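Local coordinates for 6-phosphogluconolactonase (Shewanella baltica, PDB 3NWP), which probably hydrolyses 6-phosphogluconolactone to 6-phosphogluconate, the second step of the oxidative pentose phosphate pathway, at residues V133-G138 with S181-S186; R217-L220 with P226-V229. All blocks are in the same frame, centred on the assembly; numbering follows the deposited sequence.

Interaction 1: residues V133-G138 with S181-S186; sequences VVLGMG and SAILNS
Ile183, the last residue but one of helix 180-184, lies against Val133 and Leu135 of strand 132-135, and its two branches divide the work. The longer branch goes to Val133: Ile183 CD1 stops 3.9 Å from Val133 CG1, the two side chains crossing at about a right angle. Ile183 CG2, anti to the backbone N, comes instead to Leu135, 4.3 Å from Leu135 CD1. One branch thus meets each of two strand residues that face the same side of the sheet, while Val134 between them turns to the other face. Further along, Leu184 closes the helix, its carbonyl O taken by the hydroxyl of Thr225. Asn185 is the centre of an inverse gamma turn and swings the chain round, with a weak Ser186 N to Leu184 O bond of 2.9 Å across it. Ser186 then comes back to the strand and is modelled in two positions. In one of them Ser186 CB lies 3.8 Å from Val133 CG2, and Ser186 OG donates to Ile183 O at 2.7 Å, linking the turn to the helix end, so this bond may not be held all the time. Past Ser186 the chain enters strand 189-194, which pairs in parallel with 132-135: a short helix packed on one face of the parallel core of a mixed sheet, as in the Rossmann-like alpha/beta fold of this family.

Interaction 2: residues R217-L220 with P226-V229; sequences RAVL and PVDV
Val219 and Leu220 of the short helix 217-220 pack on Val227 of strand 227-232, a helix-loop-strand connection that lays the helix on one face of the mixed sheet of this alpha/beta fold. The side-chain contacts are apolar. The tightest piece is valine on valine: Val219 CG1 lies 3.7 Å from Val227 CG2, and the two side chains cross at about a right angle. With chi1 at 177°, Val227 turns both methyls to the helix: CG2 to Val219, and CG1 to Leu220, with Val227 CG1 4.2 Å from Leu220 CD2. Leu220 CD2 also lies 4.5 Å from Val229 CG2, so one methyl bridges two valines.

The polar groups look elsewhere. The guanidinium of Arg217 is held by the carbonyl oxygens of Gln204, Ala205 and Asp210, which fixes the start of the helix to the end of helix 196-206 and what follows it. Val227 N is hydrogen-bonded to a glycerol, probably from the crystallisation liquor. Near the helix end, Val219 O accepts a bond from Gln222 NE2 and also lies against the strand, with Val227 CG2 3.7 Å from that oxygen.

How the interactions relate
Interactions 1 and 2 are neighbours, their centres 8 Å apart, interaction 1 being the deeper, and they meet directly: Leu135 CD1 of the first is 3.8 Å from Val219 CG2 of the second. Leu184 CD1 also comes within 4.1 Å of Ala218 O. Strand 189-194 lies between strands 132-135 and 227-232, in parallel with each, and its Ile189 touches Leu135, Leu184, Val219 and Val227, joining the two apolar clusters into one layer. Along the chain they follow in series, 181-186 preceding 217-220. The glycerol near interaction 2 comes about 3 Å from the side chain of Val227, but it does not by itself identify an active site.

Interaction 1: residues V133-G138 with S181-S186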
ATOM      1  N   VAL A 133      -5.587  -2.684  -3.079  1.00 13.25           N
ATOM      2  CA  VAL A 133      -4.544  -2.011  -2.293  1.00 13.86           C
ATOM      3  C   VAL A 133      -3.680  -3.059  -1.669  1.00 13.73           C
ATOM      4  O   VAL A 133      -4.173  -3.974  -0.991  1.00 13.38           O
ATOM      5  CB  VAL A 133      -5.178  -1.165  -1.195  1.00 12.96           C
ATOM      6  CG1 VAL A 133      -4.121  -0.542  -0.248  1.00 14.82           C
ATOM      7  CG2 VAL A 133      -6.054  -0.064  -1.799  1.00 13.57           C
ATOM      8  N   VAL A 134      -2.361  -2.946  -1.836  1.00 12.50           N
ATOM      9  CA  VAL A 134      -1.380  -3.878  -1.277  1.00 12.12           C
ATOM     10  C   VAL A 134      -0.571  -3.104  -0.242  1.00 13.30           C
ATOM     11  O   VAL A 134       0.081  -2.107  -0.561  1.00 13.77           O
ATOM     12  CB  VAL A 134      -0.457  -4.468  -2.325  1.00 15.38           C
ATOM     13  CG1 VAL A 134       0.412  -5.591  -1.661  1.00 14.75           C
ATOM     14  CG2 VAL A 134      -1.262  -5.014  -3.530  1.00 16.36           C
ATOM     15  N   LEU A 135      -0.692  -3.534   1.015  1.00 12.76           N
ATOM     16  CA  LEU A 135      -0.046  -2.940   2.155  1.00 13.04           C
ATOM     17  C   LEU A 135       1.104  -3.787   2.747  1.00 14.73           C
ATOM     18  O   LEU A 135       1.115  -5.032   2.591  1.00 14.43           O
ATOM     19  CB  LEU A 135      -1.086  -2.631   3.261  1.00 13.80           C
ATOM     20  CG  LEU A 135      -2.226  -1.685   2.888  1.00 12.82           C
ATOM     21  CD1 LEU A 135      -3.110  -1.534   4.188  1.00 14.58           C
ATOM     22  CD2 LEU A 135      -1.626  -0.323   2.484  1.00 15.42           C
ATOM     23  N   GLY A 136       1.975  -3.126   3.488  1.00 13.99           N
ATOM     24  CA  GLY A 136       2.914  -3.780   4.374  1.00 14.70           C
ATOM     25  C   GLY A 136       2.679  -3.301   5.786  1.00 14.90           C
ATOM     26  O   GLY A 136       1.807  -2.464   6.061  1.00 16.20           O
HETATM   27  N   MSE A 137       3.463  -3.858   6.687  1.00 15.16           N
HETATM   28  CA  MSE A 137       3.384  -3.465   8.101  1.00 14.99           C
HETATM   29  C   MSE A 137       4.791  -3.470   8.649  1.00 15.48           C
HETATM   30  O   MSE A 137       5.540  -4.418   8.482  1.00 18.70           O
HETATM   31  CB  MSE A 137       2.524  -4.438   8.846  1.00 16.54           C
HETATM   32  CG  MSE A 137       2.336  -4.179  10.364  1.00 15.88           C
HETATM   33 SE   MSE A 137       1.612  -5.613  11.355  0.75 14.12          SE
HETATM   34  CE  MSE A 137       3.135  -6.680  11.234  1.00 15.21           C
ATOM     35  N   GLY A 138       5.132  -2.390   9.377  1.00 16.44           N
ATOM     36  CA  GLY A 138       6.427  -2.323  10.037  1.00 17.58           C
ATOM     37  C   GLY A 138       6.426  -3.074  11.365  1.00 20.20           C
ATOM     38  O   GLY A 138       5.396  -3.463  11.892  1.00 18.47           O
ATOM     39  N   SER A 181      -8.907   7.444   4.917  1.00 15.98           N
ATOM     40  CA  SER A 181     -10.135   7.519   4.145  1.00 16.72           C
ATOM     41  C   SER A 181      -9.903   7.053   2.701  1.00 17.24           C
ATOM     42  O   SER A 181     -10.741   6.328   2.122  1.00 18.68           O
ATOM     43  CB  SER A 181     -10.752   8.920   4.205  1.00 18.20           C
ATOM     44  OG  SER A 181      -9.873   9.862   3.719  1.00 19.74           O
ATOM     45  N   ALA A 182      -8.764   7.422   2.117  1.00 15.42           N
ATOM     46  CA  ALA A 182      -8.425   6.971   0.745  1.00 15.11           C
ATOM     47  C   ALA A 182      -8.196   5.461   0.698  1.00 14.97           C
ATOM     48  O   ALA A 182      -8.699   4.760  -0.193  1.00 15.73           O
ATOM     49  CB  ALA A 182      -7.150   7.693   0.234  1.00 16.35           C
ATOM     50  N   ILE A 183      -7.408   4.948   1.623  1.00 14.95           N
ATOM     51  CA  ILE A 183      -7.029   3.493   1.635  1.00 13.96           C
ATOM     52  C   ILE A 183      -8.254   2.642   1.863  1.00 15.21           C
ATOM     53  O   ILE A 183      -8.386   1.568   1.242  1.00 14.70           O
ATOM     54  CB  ILE A 183      -5.934   3.231   2.688  1.00 13.26           C
ATOM     55  CG1 ILE A 183      -4.598   3.815   2.264  1.00 15.94           C
ATOM     56  CG2 ILE A 183      -5.763   1.724   3.101  1.00 15.07           C
ATOM     57  CD1 ILE A 183      -3.903   3.167   1.020  1.00 15.13           C
ATOM     58  N   LEU A 184      -9.144   3.048   2.765  1.00 15.93           N
ATOM     59  CA  LEU A 184     -10.358   2.250   3.055  1.00 15.91           C
ATOM     60  C   LEU A 184     -11.441   2.389   2.016  1.00 17.82           C
ATOM     61  O   LEU A 184     -12.304   1.474   1.954  1.00 19.58           O
ATOM     62  CB  LEU A 184     -10.888   2.563   4.453  1.00 16.41           C
ATOM     63  CG  LEU A 184     -10.015   2.120   5.595  1.00 17.61           C
ATOM     64  CD1 LEU A 184     -10.729   2.475   6.909  1.00 17.78           C
ATOM     65  CD2 LEU A 184      -9.595   0.584   5.563  1.00 18.27           C
ATOM     66  N   ASN A 185     -11.341   3.385   1.132  1.00 16.42           N
ATOM     67  CA  ASN A 185     -12.278   3.501  -0.007  1.00 18.12           C
ATOM     68  C   ASN A 185     -11.719   2.649  -1.149  1.00 14.52           C
ATOM     69  O   ASN A 185     -11.225   3.134  -2.149  1.00 16.41           O
ATOM     70  CB  ASN A 185     -12.505   4.941  -0.454  1.00 19.58           C
ATOM     71  CG  ASN A 185     -13.658   5.057  -1.460  1.00 22.15           C
ATOM     72  OD1 ASN A 185     -14.592   4.236  -1.455  1.00 26.76           O
ATOM     73  ND2 ASN A 185     -13.563   6.020  -2.330  1.00 24.88           N
ATOM     74  N   SER A 186     -11.785   1.357  -0.880  0.60 13.36           N
ATOM     75  CA  SER A 186     -11.206   0.348  -1.726  0.60 12.48           C
ATOM     76  C   SER A 186     -12.083  -0.870  -1.626  0.60 12.15           C
ATOM     77  O   SER A 186     -12.872  -1.053  -0.690  0.60 13.67           O
ATOM     78  CB  SER A 186      -9.791   0.007  -1.275  0.60 12.71           C
ATOM     79  OG  SER A 186      -9.769  -0.411   0.068  0.60 12.23           O
TER

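Interaction 2: residues R217-L220 with P226-V229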
ATOM      1  N   ARG A 217      -3.864  -1.375  12.770  1.00 15.27           N
ATOM      2  CA  ARG A 217      -5.173  -1.692  13.277  1.00 15.81           C
ATOM      3  C   ARG A 217      -6.326  -0.960  12.642  1.00 15.99           C
ATOM      4  O   ARG A 217      -7.451  -1.444  12.659  1.00 16.85           O
ATOM      5  CB  ARG A 217      -5.193  -1.465  14.827  1.00 16.17           C
ATOM      6  CG  ARG A 217      -4.253  -2.403  15.576  1.00 19.24           C
ATOM      7  CD  ARG A 217      -3.997  -1.932  17.008  1.00 17.99           C
ATOM      8  NE  ARG A 217      -3.297  -2.931  17.792  1.00 19.90           N
ATOM      9  CZ  ARG A 217      -2.639  -2.679  18.929  1.00 20.13           C
ATOM     10  NH1 ARG A 217      -2.518  -1.414  19.354  1.00 21.09           N
ATOM     11  NH2 ARG A 217      -2.059  -3.671  19.623  1.00 20.52           N
ATOM     12  N   ALA A 218      -6.079   0.242  12.088  1.00 15.86           N
ATOM     13  CA  ALA A 218      -7.144   0.955  11.399  1.00 16.21           C
ATOM     14  C   ALA A 218      -7.679   0.199  10.191  1.00 16.89           C
ATOM     15  O   ALA A 218      -8.857   0.298   9.861  1.00 18.69           O
ATOM     16  CB  ALA A 218      -6.691   2.380  10.996  1.00 17.69           C
ATOM     17  N   VAL A 219      -6.807  -0.611   9.586  1.00 16.73           N
ATOM     18  CA  VAL A 219      -7.156  -1.515   8.493  1.00 15.14           C
ATOM     19  C   VAL A 219      -7.716  -2.856   9.011  1.00 15.15           C
ATOM     20  O   VAL A 219      -8.750  -3.318   8.546  1.00 16.39           O
ATOM     21  CB  VAL A 219      -5.928  -1.763   7.603  1.00 15.42           C
ATOM     22  CG1 VAL A 219      -6.175  -2.882   6.601  1.00 19.09           C
ATOM     23  CG2 VAL A 219      -5.544  -0.448   6.860  1.00 17.11           C
ATOM     24  N   LEU A 220      -7.083  -3.384  10.055  1.00 15.97           N
ATOM     25  CA  LEU A 220      -7.483  -4.728  10.572  1.00 16.20           C
ATOM     26  C   LEU A 220      -8.775  -4.732  11.337  1.00 18.65           C
ATOM     27  O   LEU A 220      -9.467  -5.754  11.339  1.00 18.55           O
ATOM     28  CB  LEU A 220      -6.403  -5.307  11.454  1.00 16.48           C
ATOM     29  CG  LEU A 220      -5.021  -5.508  10.804  1.00 16.87           C
ATOM     30  CD1 LEU A 220      -3.977  -6.096  11.754  1.00 20.02           C
ATOM     31  CD2 LEU A 220      -5.114  -6.337   9.479  1.00 19.06           C
ATOM     32  N   PRO A 226     -12.791  -5.728   2.673  1.00 17.69           N
ATOM     33  CA  PRO A 226     -12.090  -6.984   2.872  1.00 15.98           C
ATOM     34  C   PRO A 226     -10.595  -6.806   2.967  1.00 16.54           C
ATOM     35  O   PRO A 226     -10.013  -6.081   2.143  1.00 16.78           O
ATOM     36  CB  PRO A 226     -12.411  -7.788   1.615  1.00 20.13           C
ATOM     37  CG  PRO A 226     -13.720  -7.188   1.156  1.00 21.79           C
ATOM     38  CD  PRO A 226     -13.624  -5.771   1.472  1.00 20.31           C
ATOM     39  N   VAL A 227      -9.991  -7.497   3.921  1.00 14.58           N
ATOM     40  CA  VAL A 227      -8.563  -7.514   4.108  1.00 12.71           C
ATOM     41  C   VAL A 227      -8.118  -8.964   4.187  1.00 14.10           C
ATOM     42  O   VAL A 227      -8.574  -9.744   5.044  1.00 14.84           O
ATOM     43  CB  VAL A 227      -8.162  -6.827   5.433  1.00 13.29           C
ATOM     44  CG1 VAL A 227      -6.638  -6.938   5.638  1.00 13.89           C
ATOM     45  CG2 VAL A 227      -8.575  -5.400   5.433  1.00 14.48           C
ATOM     46  N   ASP A 228      -7.212  -9.361   3.294  1.00 12.47           N
ATOM     47  CA  ASP A 228      -6.678 -10.712   3.311  1.00 12.64           C
ATOM     48  C   ASP A 228      -5.173 -10.598   3.687  1.00 13.03           C
ATOM     49  O   ASP A 228      -4.390  -9.883   3.003  1.00 14.69           O
ATOM     50  CB  ASP A 228      -6.762 -11.400   1.968  1.00 13.64           C
ATOM     51  CG  ASP A 228      -8.198 -11.754   1.557  1.00 18.40           C
ATOM     52  OD1 ASP A 228      -9.159 -11.024   1.833  1.00 20.78           O
ATOM     53  OD2 ASP A 228      -8.324 -12.800   0.885  1.00 22.90           O
ATOM     54  N   VAL A 229      -4.752 -11.275   4.745  1.00 12.77           N
ATOM     55  CA  VAL A 229      -3.351 -11.260   5.166  1.00 12.36           C
ATOM     56  C   VAL A 229      -2.628 -12.470   4.609  1.00 14.00           C
ATOM     57  O   VAL A 229      -3.092 -13.617   4.732  1.00 14.70           O
ATOM     58  CB  VAL A 229      -3.265 -11.297   6.701  1.00 13.11           C
ATOM     59  CG1 VAL A 229      -1.785 -11.326   7.174  1.00 15.63           C
ATOM     60  CG2 VAL A 229      -4.076 -10.105   7.312  1.00 14.54           C
TER